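HTH-type transcriptional activator AmpR (Citrobacter freundii, PDB 3KOS) regulates expression of the AmpC beta-lactamase gene as a DNA-binding transcription factor of the LysR family, of which this chain is the effector-binding domain. Local coordinates at residues Glu12-Gly17 and Pro39-His44; Leu59-Arg64 and Glu198-Leu203; Leu82-Cys87 and Ile169-Leu174; Ala116-Thr121 and Phe173-Asp178. All blocks are in the same frame, centred on the assembly; numbering follows the deposited sequence.

The effector-binding domain illustrates how a two-lobed alpha-beta fold is assembled from contacts between segments distant in sequence. Contacts 1 and 2 lie side by side, centres about 10 Å apart, on the neighbouring strands 12-19 and 61-66; contacts 3 and 4 form a second pair with the same spacing, sharing F173 and L174. Between the pairs the centres are about 29 to 38 Å apart, on opposite sides of the chain's centre. Along the chain contact 1 closes first; contact 2 then spans a long excursion within which contacts 3 and 4 are nested. Contacts 1, 2 and 3 reach the same mixed sheet, consistent with the two subdomains linked by crossing strands in LysR effector domains.

Contact 1: Glu12-Gly17 and Pro39-His44; sequences EKLKIG and PHIDLH
With CG anti to the backbone N (chi1 -173°) and the rest of the chain extended, K13 lays its methylenes across H44, whose own CG is anti to the carbonyl carbon. The two side chains cross at about a right angle. CE of K13 stands 3.8 Å from the centroid of the H44 ring, almost directly over its centre, in a CH-pi contact. Rotation of the imidazole is fixed by a neighbour on its own strand: H44 NE2 donates to D42 OD2 at 2.9 Å, the oxygen lying close to the ring plane while the nitrogen comes from above the carboxylate plane. The other oxygen, D42 OD1, is hydrogen-bonded to a bound MES molecule, probably from the crystallisation liquor.

Around L14, I41 and L43, on the opposite face, the contact is apolar. L14 and L43 lie side by side, pointing the same way, with L14 CD2 3.9 Å from L43 CD1, and L14 CB meets I41 CG2 at 3.8 Å. Five backbone bonds join the two segments, four of them between the parallel strands, among these an almost linear one from H44 N to L14 O (2.8 Å).

These are the two strands of a beta-alpha-beta unit whose connecting helix 20-37 packs F34 on I41 and L43. Helix 194-209 sets M196 and F199 against L14, and strand 61-66 lies beyond strand 12-19 in the sheet.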
# COMPACT_ATOMS: atom_id res chain seq x y z
N GLU A 12 6.43 -21.55 -18.97
CA GLU A 12 6.39 -22.20 -17.68
C GLU A 12 5.85 -21.19 -16.68
O GLU A 12 6.32 -20.06 -16.64
CB GLU A 12 7.79 -22.66 -17.26
CG GLU A 12 8.43 -23.58 -18.30
CD GLU A 12 9.83 -24.03 -17.92
OE1 GLU A 12 10.36 -23.54 -16.90
OE2 GLU A 12 10.41 -24.88 -18.63
N LYS A 13 4.85 -21.59 -15.91
CA LYS A 13 4.21 -20.66 -14.98
C LYS A 13 5.05 -20.45 -13.73
O LYS A 13 5.66 -21.38 -13.22
CB LYS A 13 2.82 -21.17 -14.61
CG LYS A 13 2.02 -20.19 -13.79
CD LYS A 13 0.57 -20.63 -13.70
CE LYS A 13 -0.23 -19.70 -12.79
NZ LYS A 13 -1.63 -20.17 -12.66
N LEU A 14 5.08 -19.20 -13.26
CA LEU A 14 5.74 -18.88 -12.00
C LEU A 14 4.88 -17.86 -11.26
O LEU A 14 4.57 -16.80 -11.80
CB LEU A 14 7.13 -18.31 -12.25
CG LEU A 14 7.93 -17.78 -11.06
CD1 LEU A 14 8.15 -18.87 -10.03
CD2 LEU A 14 9.27 -17.23 -11.52
N LYS A 15 4.49 -18.19 -10.03
CA LYS A 15 3.59 -17.33 -9.27
C LYS A 15 4.31 -16.78 -8.05
O LYS A 15 4.79 -17.53 -7.20
CB LYS A 15 2.32 -18.10 -8.86
CG LYS A 15 1.16 -17.18 -8.56
CD LYS A 15 -0.10 -17.90 -8.06
CE LYS A 15 -1.18 -16.86 -7.73
NZ LYS A 15 -2.38 -17.43 -7.04
N ILE A 16 4.40 -15.46 -7.98
CA ILE A 16 5.15 -14.83 -6.92
C ILE A 16 4.34 -13.73 -6.23
O ILE A 16 3.79 -12.86 -6.89
CB ILE A 16 6.46 -14.24 -7.44
CG1 ILE A 16 7.28 -15.34 -8.14
CG2 ILE A 16 7.25 -13.62 -6.32
CD1 ILE A 16 8.72 -14.98 -8.37
N GLY A 17 4.29 -13.79 -4.90
CA GLY A 17 3.64 -12.76 -4.10
C GLY A 17 4.69 -11.86 -3.49
O GLY A 17 5.53 -12.33 -2.71
N PRO A 39 12.46 -15.23 -21.37
CA PRO A 39 11.18 -14.97 -22.03
C PRO A 39 10.22 -16.16 -21.95
O PRO A 39 9.03 -15.98 -22.20
CB PRO A 39 11.59 -14.73 -23.49
CG PRO A 39 12.90 -15.42 -23.63
CD PRO A 39 13.58 -15.21 -22.33
N HIS A 40 10.73 -17.33 -21.61
CA HIS A 40 9.91 -18.55 -21.58
C HIS A 40 9.13 -18.71 -20.29
O HIS A 40 8.39 -19.69 -20.13
CB HIS A 40 10.80 -19.78 -21.79
CG HIS A 40 11.90 -19.91 -20.78
ND1 HIS A 40 13.03 -19.13 -20.80
CD2 HIS A 40 12.02 -20.72 -19.70
CE1 HIS A 40 13.82 -19.46 -19.79
NE2 HIS A 40 13.22 -20.42 -19.10
N ILE A 41 9.30 -17.78 -19.35
CA ILE A 41 8.62 -17.89 -18.07
C ILE A 41 7.40 -16.95 -18.03
O ILE A 41 7.50 -15.78 -18.36
CB ILE A 41 9.57 -17.61 -16.89
CG1 ILE A 41 10.63 -18.71 -16.82
CG2 ILE A 41 8.80 -17.52 -15.58
CD1 ILE A 41 11.74 -18.45 -15.83
N ASP A 42 6.26 -17.52 -17.65
CA ASP A 42 5.00 -16.78 -17.53
C ASP A 42 4.88 -16.35 -16.06
O ASP A 42 4.46 -17.13 -15.20
CB ASP A 42 3.84 -17.68 -17.95
CG ASP A 42 2.48 -17.05 -17.73
OD1 ASP A 42 2.39 -15.81 -17.55
OD2 ASP A 42 1.48 -17.80 -17.73
N LEU A 43 5.28 -15.12 -15.80
CA LEU A 43 5.39 -14.63 -14.43
C LEU A 43 4.08 -13.99 -13.98
O LEU A 43 3.63 -13.02 -14.59
CB LEU A 43 6.54 -13.63 -14.34
CG LEU A 43 6.80 -12.98 -12.99
CD1 LEU A 43 7.04 -14.05 -11.95
CD2 LEU A 43 8.00 -12.04 -13.09
N HIS A 44 3.49 -14.53 -12.93
CA HIS A 44 2.26 -13.99 -12.35
C HIS A 44 2.61 -13.29 -11.04
O HIS A 44 2.89 -13.94 -10.05
CB HIS A 44 1.27 -15.11 -12.06
CG HIS A 44 0.74 -15.78 -13.28
ND1 HIS A 44 -0.60 -15.81 -13.59
CD2 HIS A 44 1.37 -16.44 -14.29
CE1 HIS A 44 -0.78 -16.46 -14.73
NE2 HIS A 44 0.41 -16.85 -15.17

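Contact 2: Leu59-Arg64 and Glu198-Leu203; sequences LDYTIR and EFSRWL
Y61 OH and S200 OG meet at 2.6 Å, the polar point of an otherwise apolar interface between strand 61-64 and helix 198-203. The serine oxygen is also 3.0 Å from Y61 CZ, so it lies beside the end of the phenol and not straight out beyond its hydroxyl. Next to this pair, Y61 CD2 approaches F199 CD1 obliquely at 4.4 Å. I63 supplies the remaining touches. Its CG1 is anti to the carbonyl carbon and CD1 continues outward (chi2 176°), meeting L203 CD2 tip to tip at 3.9 Å; the same methyl sits at the edge of the F199 ring, near its plane.

A second shell sets these groups in place. The OG of S200, beside its backbone N (chi1 -67°), hydrogen-bonds to the carbonyl oxygen of M196 one turn earlier in the helix, and Y61 OH makes a weak bond to that same oxygen. I16, I184 and R186 touch the tyrosine side chain, while F34 meets the F199 ring edge-to-face. The backbone of the strand is tied through Y61 and I63 to strand 12-19. Thus helix 194-209 rests on the sheet of this lobe, its short segment running at 27° to the strand.

All five touching residues are buried. S200 OG has a single proton, and both M196 O and Y61 OH are possible acceptors for it, so the proton arrangement between the two hydroxyls is left open. What the geometry does establish is that these buried hydroxyls lie together beside the M196 carbonyl.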
# COMPACT_ATOMS: atom_id res chain seq x y z
N LEU A 59 1.12 -19.67 -3.91
CA LEU A 59 2.33 -19.03 -4.41
C LEU A 59 3.48 -20.02 -4.59
O LEU A 59 3.60 -20.99 -3.84
CB LEU A 59 2.78 -17.94 -3.45
CG LEU A 59 1.77 -16.82 -3.16
CD1 LEU A 59 2.37 -15.85 -2.15
CD2 LEU A 59 1.37 -16.10 -4.45
N ASP A 60 4.34 -19.76 -5.57
CA ASP A 60 5.61 -20.48 -5.66
C ASP A 60 6.63 -19.86 -4.71
O ASP A 60 7.23 -20.55 -3.88
CB ASP A 60 6.12 -20.47 -7.11
CG ASP A 60 5.23 -21.26 -8.04
OD1 ASP A 60 4.88 -22.40 -7.68
OD2 ASP A 60 4.86 -20.74 -9.11
N TYR A 61 6.81 -18.54 -4.85
CA TYR A 61 7.72 -17.78 -4.01
C TYR A 61 6.98 -16.63 -3.33
O TYR A 61 6.00 -16.11 -3.87
CB TYR A 61 8.81 -17.14 -4.86
CG TYR A 61 10.01 -18.01 -5.17
CD1 TYR A 61 10.60 -18.80 -4.19
CD2 TYR A 61 10.58 -18.00 -6.43
CE1 TYR A 61 11.73 -19.58 -4.47
CE2 TYR A 61 11.69 -18.77 -6.72
CZ TYR A 61 12.25 -19.56 -5.74
OH TYR A 61 13.37 -20.31 -6.06
N THR A 62 7.50 -16.21 -2.18
CA THR A 62 7.04 -15.01 -1.49
C THR A 62 8.24 -14.08 -1.31
O THR A 62 9.28 -14.49 -0.81
CB THR A 62 6.51 -15.36 -0.10
OG1 THR A 62 5.46 -16.32 -0.22
CG2 THR A 62 5.98 -14.11 0.61
N ILE A 63 8.11 -12.82 -1.73
CA ILE A 63 9.15 -11.87 -1.42
C ILE A 63 8.63 -11.04 -0.26
O ILE A 63 7.52 -10.54 -0.31
CB ILE A 63 9.53 -11.00 -2.62
CG1 ILE A 63 10.21 -11.89 -3.68
CG2 ILE A 63 10.44 -9.87 -2.17
CD1 ILE A 63 10.54 -11.16 -4.99
N ARG A 64 9.43 -10.94 0.80
CA ARG A 64 8.95 -10.39 2.06
C ARG A 64 10.05 -9.68 2.83
O ARG A 64 11.24 -9.86 2.56
CB ARG A 64 8.38 -11.52 2.91
CG ARG A 64 9.43 -12.51 3.38
CD ARG A 64 8.83 -13.90 3.54
NE ARG A 64 7.65 -13.89 4.39
CZ ARG A 64 6.88 -14.95 4.62
NH1 ARG A 64 5.82 -14.86 5.41
NH2 ARG A 64 7.18 -16.11 4.05
N GLU A 198 15.46 -20.26 -11.90
CA GLU A 198 15.90 -19.23 -12.84
C GLU A 198 15.57 -17.83 -12.36
O GLU A 198 16.40 -16.93 -12.41
CB GLU A 198 15.34 -19.52 -14.23
CG GLU A 198 16.08 -20.69 -14.88
CD GLU A 198 15.47 -21.18 -16.17
OE1 GLU A 198 14.32 -20.79 -16.49
OE2 GLU A 198 16.13 -21.98 -16.86
N PHE A 199 14.34 -17.64 -11.90
CA PHE A 199 13.96 -16.35 -11.35
C PHE A 199 14.84 -15.96 -10.14
O PHE A 199 15.31 -14.83 -10.05
CB PHE A 199 12.49 -16.32 -10.96
CG PHE A 199 12.06 -15.01 -10.36
CD1 PHE A 199 12.12 -14.81 -9.00
CD2 PHE A 199 11.63 -13.97 -11.17
CE1 PHE A 199 11.73 -13.60 -8.43
CE2 PHE A 199 11.24 -12.75 -10.62
CZ PHE A 199 11.29 -12.57 -9.25
N SER A 200 15.05 -16.90 -9.22
CA SER A 200 15.88 -16.62 -8.04
C SER A 200 17.30 -16.26 -8.42
O SER A 200 17.88 -15.32 -7.86
CB SER A 200 15.95 -17.84 -7.12
OG SER A 200 14.70 -18.09 -6.55
N ARG A 201 17.87 -17.01 -9.36
CA ARG A 201 19.23 -16.72 -9.81
C ARG A 201 19.30 -15.35 -10.47
O ARG A 201 20.23 -14.58 -10.24
CB ARG A 201 19.75 -17.79 -10.77
CG ARG A 201 20.00 -19.15 -10.14
CD ARG A 201 20.96 -20.01 -10.98
NE ARG A 201 20.52 -20.17 -12.37
CZ ARG A 201 19.95 -21.27 -12.86
NH1 ARG A 201 19.76 -22.34 -12.08
NH2 ARG A 201 19.58 -21.31 -14.13
N TRP A 202 18.31 -15.05 -11.31
CA TRP A 202 18.29 -13.76 -11.99
C TRP A 202 18.23 -12.60 -10.98
O TRP A 202 18.97 -11.62 -11.10
CB TRP A 202 17.09 -13.65 -12.92
CG TRP A 202 16.83 -12.23 -13.32
CD1 TRP A 202 17.51 -11.52 -14.27
CD2 TRP A 202 15.86 -11.34 -12.77
NE1 TRP A 202 17.01 -10.24 -14.35
CE2 TRP A 202 16.00 -10.11 -13.43
CE3 TRP A 202 14.88 -11.47 -11.78
CZ2 TRP A 202 15.19 -9.00 -13.14
CZ3 TRP A 202 14.08 -10.37 -11.48
CH2 TRP A 202 14.24 -9.15 -12.16
N LEU A 203 17.34 -12.72 -10.00
CA LEU A 203 17.11 -11.62 -9.07
C LEU A 203 18.31 -11.37 -8.15
O LEU A 203 18.79 -10.24 -8.03
CB LEU A 203 15.83 -11.86 -8.25
CG LEU A 203 15.40 -10.74 -7.30
CD1 LEU A 203 15.38 -9.38 -8.00
CD2 LEU A 203 14.03 -11.06 -6.71

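Contact 3: Leu82-Cys87 and Ile169-Leu174; sequences LMSPLC and IVQPFL
L86 and Q171 cross obliquely, with L86 CD2 3.8 Å from Q171 CB, where strand 83-86 passes the loop leading toward strand 181-187. Around this crossing the other side chains take distinct stations. I169 brings CG1 to 3.3 Å from C87 O and also lies beside L86 CB. P172 presents CD to the carbonyl oxygen of P85 at 3.5 Å and, less closely, to C87 SG. S84 directs its CB toward the loop, and its OG, anti to the backbone N (chi1 -166°), has its main partner in T175 O, with a weak bond to F173 O.

Backbone and water fill in between. C87 and V170 form a single antiparallel bridge of the hydrogen-bonded kind: C87 N donates to V170 O, and V170 N returns a bond to C87 O at 2.8 Å. The CA of L86 adds a CA-H...O contact to V170 O. Further along, one water donates to S84 OG (2.9 Å) and to P85 O, and accepts from F173 N (2.8 Å), spanning the two segments where they diverge. Helix 139-147 packs L143 against both L86 and I169, and helix 89-92 sets A92 against C87 and V170.

The extended Q171 chain carries its amide alongside its own segment, where NE2 donates to F173 O at 3.0 Å. The loop is therefore joined to the strand end by a short backbone bridge on one side and, on the other, by a water that bonds to groups of both segments, and by the S84 hydroxyl, which bonds to T175 further along the loop.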
# COMPACT_ATOMS: atom_id res chain seq x y z
N LEU A 82 17.89 -1.00 5.25
CA LEU A 82 18.22 -0.04 6.29
C LEU A 82 17.21 1.11 6.32
O LEU A 82 16.86 1.68 5.29
CB LEU A 82 19.62 0.52 6.08
CG LEU A 82 20.73 -0.54 6.09
CD1 LEU A 82 22.10 0.12 6.03
CD2 LEU A 82 20.61 -1.41 7.33
N MSE A 83 16.76 1.45 7.53
CA MSE A 83 15.71 2.45 7.70
C MSE A 83 16.21 3.75 8.31
O MSE A 83 17.11 3.75 9.15
CB MSE A 83 14.61 1.91 8.60
CG MSE A 83 13.97 0.65 8.06
SE MSE A 83 12.64 -0.02 9.31
CE MSE A 83 12.82 1.31 10.71
N SER A 84 15.60 4.85 7.89
CA SER A 84 15.96 6.16 8.40
C SER A 84 14.72 7.05 8.31
O SER A 84 13.79 6.75 7.55
CB SER A 84 17.11 6.72 7.55
OG SER A 84 17.73 7.83 8.18
N PRO A 85 14.68 8.14 9.09
CA PRO A 85 13.54 9.05 8.99
C PRO A 85 13.42 9.64 7.59
O PRO A 85 14.43 9.89 6.93
CB PRO A 85 13.88 10.15 9.99
CG PRO A 85 14.66 9.43 11.05
CD PRO A 85 15.49 8.41 10.30
N LEU A 86 12.18 9.83 7.14
CA LEU A 86 11.89 10.37 5.82
C LEU A 86 10.70 11.29 5.95
O LEU A 86 9.71 10.92 6.58
CB LEU A 86 11.54 9.24 4.85
CG LEU A 86 12.65 8.24 4.53
CD1 LEU A 86 12.07 7.01 3.85
CD2 LEU A 86 13.72 8.90 3.65
N CYS A 87 10.77 12.48 5.36
CA CYS A 87 9.69 13.43 5.51
C CYS A 87 9.62 14.39 4.32
O CYS A 87 10.51 14.40 3.46
CB CYS A 87 9.82 14.21 6.82
SG CYS A 87 11.30 15.24 6.86
N ILE A 169 10.33 13.56 -1.18
CA ILE A 169 10.67 13.22 0.19
C ILE A 169 12.16 13.46 0.43
O ILE A 169 12.97 13.39 -0.51
CB ILE A 169 10.30 11.74 0.50
CG1 ILE A 169 9.83 11.60 1.95
CG2 ILE A 169 11.45 10.81 0.23
CD1 ILE A 169 8.39 11.99 2.17
N VAL A 170 12.50 13.70 1.69
CA VAL A 170 13.86 14.02 2.11
C VAL A 170 14.31 13.09 3.25
O VAL A 170 13.50 12.70 4.08
CB VAL A 170 13.92 15.48 2.62
CG1 VAL A 170 15.24 15.76 3.31
CG2 VAL A 170 13.69 16.45 1.47
N GLN A 171 15.59 12.76 3.27
CA GLN A 171 16.17 11.98 4.36
C GLN A 171 17.03 12.94 5.19
O GLN A 171 18.17 13.19 4.83
CB GLN A 171 17.03 10.84 3.81
CG GLN A 171 17.59 9.89 4.88
CD GLN A 171 18.63 8.90 4.33
OE1 GLN A 171 18.68 8.63 3.13
NE2 GLN A 171 19.47 8.38 5.22
N PRO A 172 16.47 13.47 6.28
CA PRO A 172 17.22 14.53 6.98
C PRO A 172 18.49 14.05 7.67
O PRO A 172 19.40 14.85 7.87
CB PRO A 172 16.22 15.05 8.01
CG PRO A 172 15.22 13.92 8.18
CD PRO A 172 15.11 13.30 6.82
N PHE A 173 18.57 12.77 8.02
CA PHE A 173 19.72 12.26 8.77
C PHE A 173 20.36 11.04 8.13
O PHE A 173 19.69 10.22 7.52
CB PHE A 173 19.33 11.96 10.21
CG PHE A 173 18.78 13.15 10.92
CD1 PHE A 173 19.61 14.21 11.26
CD2 PHE A 173 17.42 13.24 11.22
CE1 PHE A 173 19.11 15.33 11.89
CE2 PHE A 173 16.92 14.35 11.85
CZ PHE A 173 17.76 15.40 12.19
N LEU A 174 21.68 10.92 8.29
CA LEU A 174 22.44 9.85 7.67
C LEU A 174 22.24 8.51 8.37
O LEU A 174 22.35 7.46 7.74
CB LEU A 174 23.93 10.20 7.67
CG LEU A 174 24.31 11.35 6.75
CD1 LEU A 174 25.82 11.62 6.82
CD2 LEU A 174 23.88 11.04 5.32
O HOH W 1 16.81 10.63 8.13

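Contact 4: Ala116-Thr121 and Phe173-Asp178; sequences ALWMQT and FLTQID. Unlike the reference sequence in segment 116-121: T121 (reference Ala).
W118 reaches from helix 116-121 to T175 with CG anti to its backbone N (chi1 -169°), and its indole NE1 donates to T175 O at 2.9 Å. The bond is nearly linear at the hydrogen (173°), and the oxygen lies in the plane of the indole, whereas the nitrogen stands above the plane of the T175 carbonyl. At the far end of the ring, W118 CH2 comes 3.7 Å from F173 CD2; the six-membered ring of W118 and the F173 ring are inclined at 41°, an oblique pairing.

I177 crosses the tryptophan at about a right angle. Its CG1 takes the crowded position between backbone N and carbonyl carbon, and its extended branch brings CD1 to 3.9 Å from W118 N and near L117 CB. The other branch, CG2, meets W118 CD1 and lies 3.6 Å from T121 OG1.

In this lobe of the effector-binding fold, the helix packs on the loop before strand 181-187, and that loop runs beside strand 73-86: I177 bonds to M83 through the backbone, and T175 O also accepts a hydrogen bond from S84 OG.

T121, which differs from the reference sequence, donates from OG1 to L117 O, one turn back, at 2.9 Å. T121 N reaches the same oxygen from the opposite face of its carbonyl plane. T121 CG2 touches T175 CG2 at 3.8 Å.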
# COMPACT_ATOMS: atom_id res chain seq x y z
N ALA A 116 11.68 4.14 18.87
CA ALA A 116 12.49 4.00 20.08
C ALA A 116 13.91 3.57 19.70
O ALA A 116 14.89 4.11 20.22
CB ALA A 116 11.86 2.99 21.03
N LEU A 117 14.01 2.63 18.78
CA LEU A 117 15.31 2.11 18.38
C LEU A 117 16.14 3.12 17.59
O LEU A 117 17.34 3.25 17.82
CB LEU A 117 15.17 0.80 17.60
CG LEU A 117 14.59 -0.35 18.44
CD1 LEU A 117 14.15 -1.52 17.58
CD2 LEU A 117 15.61 -0.80 19.50
N TRP A 118 15.51 3.85 16.67
CA TRP A 118 16.27 4.85 15.92
C TRP A 118 16.77 5.98 16.83
O TRP A 118 17.94 6.37 16.77
CB TRP A 118 15.47 5.43 14.74
CG TRP A 118 16.33 6.25 13.84
CD1 TRP A 118 17.10 5.79 12.80
CD2 TRP A 118 16.54 7.65 13.91
NE1 TRP A 118 17.76 6.84 12.22
CE2 TRP A 118 17.45 7.99 12.89
CE3 TRP A 118 16.05 8.67 14.74
CZ2 TRP A 118 17.87 9.30 12.67
CZ3 TRP A 118 16.48 9.96 14.53
CH2 TRP A 118 17.38 10.27 13.50
N MSE A 119 15.88 6.51 17.67
CA MSE A 119 16.24 7.54 18.63
C MSE A 119 17.38 7.05 19.52
O MSE A 119 18.36 7.76 19.72
CB MSE A 119 15.04 7.93 19.49
CG MSE A 119 13.96 8.71 18.74
SE MSE A 119 14.66 10.40 18.05
CE MSE A 119 13.04 11.09 17.15
N GLN A 120 17.23 5.85 20.06
CA GLN A 120 18.26 5.26 20.93
C GLN A 120 19.62 5.22 20.22
O GLN A 120 20.64 5.58 20.81
CB GLN A 120 17.82 3.85 21.35
CG GLN A 120 18.83 3.08 22.18
CD GLN A 120 18.37 1.67 22.54
OE1 GLN A 120 18.29 0.79 21.68
NE2 GLN A 120 18.06 1.46 23.81
N THR A 121 19.62 4.83 18.95
CA THR A 121 20.84 4.74 18.15
C THR A 121 21.54 6.08 17.97
O THR A 121 22.77 6.15 17.93
CB THR A 121 20.55 4.12 16.76
OG1 THR A 121 20.06 2.79 16.94
CG2 THR A 121 21.78 4.10 15.89
N PHE A 173 18.57 12.77 8.02
CA PHE A 173 19.72 12.26 8.77
C PHE A 173 20.36 11.04 8.13
O PHE A 173 19.69 10.22 7.52
CB PHE A 173 19.33 11.96 10.21
CG PHE A 173 18.78 13.15 10.92
CD1 PHE A 173 19.61 14.21 11.26
CD2 PHE A 173 17.42 13.24 11.22
CE1 PHE A 173 19.11 15.33 11.89
CE2 PHE A 173 16.92 14.35 11.85
CZ PHE A 173 17.76 15.40 12.19
N LEU A 174 21.68 10.92 8.29
CA LEU A 174 22.44 9.85 7.67
C LEU A 174 22.24 8.51 8.37
O LEU A 174 22.35 7.46 7.74
CB LEU A 174 23.93 10.20 7.67
CG LEU A 174 24.31 11.35 6.75
CD1 LEU A 174 25.82 11.62 6.82
CD2 LEU A 174 23.88 11.04 5.32
N THR A 175 21.98 8.54 9.67
CA THR A 175 21.94 7.32 10.48
C THR A 175 20.80 6.40 10.09
O THR A 175 19.65 6.83 9.98
CB THR A 175 21.86 7.62 11.99
OG1 THR A 175 23.02 8.36 12.39
CG2 THR A 175 21.80 6.32 12.79
N GLN A 176 21.12 5.13 9.88
CA GLN A 176 20.14 4.13 9.51
C GLN A 176 20.18 2.95 10.47
O GLN A 176 21.23 2.65 11.04
CB GLN A 176 20.44 3.61 8.11
CG GLN A 176 20.54 4.66 7.04
CD GLN A 176 20.96 4.06 5.73
OE1 GLN A 176 20.21 4.09 4.75
NE2 GLN A 176 22.16 3.49 5.69
N ILE A 177 19.05 2.27 10.64
CA ILE A 177 19.00 1.06 11.47
C ILE A 177 18.53 -0.14 10.65
O ILE A 177 17.85 0.02 9.64
CB ILE A 177 18.10 1.23 12.71
CG1 ILE A 177 16.68 1.62 12.31
CG2 ILE A 177 18.69 2.29 13.66
CD1 ILE A 177 15.69 1.66 13.47
N ASP A 178 18.89 -1.34 11.11
CA ASP A 178 18.50 -2.58 10.45
C ASP A 178 17.56 -3.36 11.35
O ASP A 178 17.97 -3.87 12.39
CB ASP A 178 19.76 -3.41 10.15
CG ASP A 178 19.46 -4.75 9.48
OD1 ASP A 178 18.28 -5.15 9.38
OD2 ASP A 178 20.43 -5.41 9.05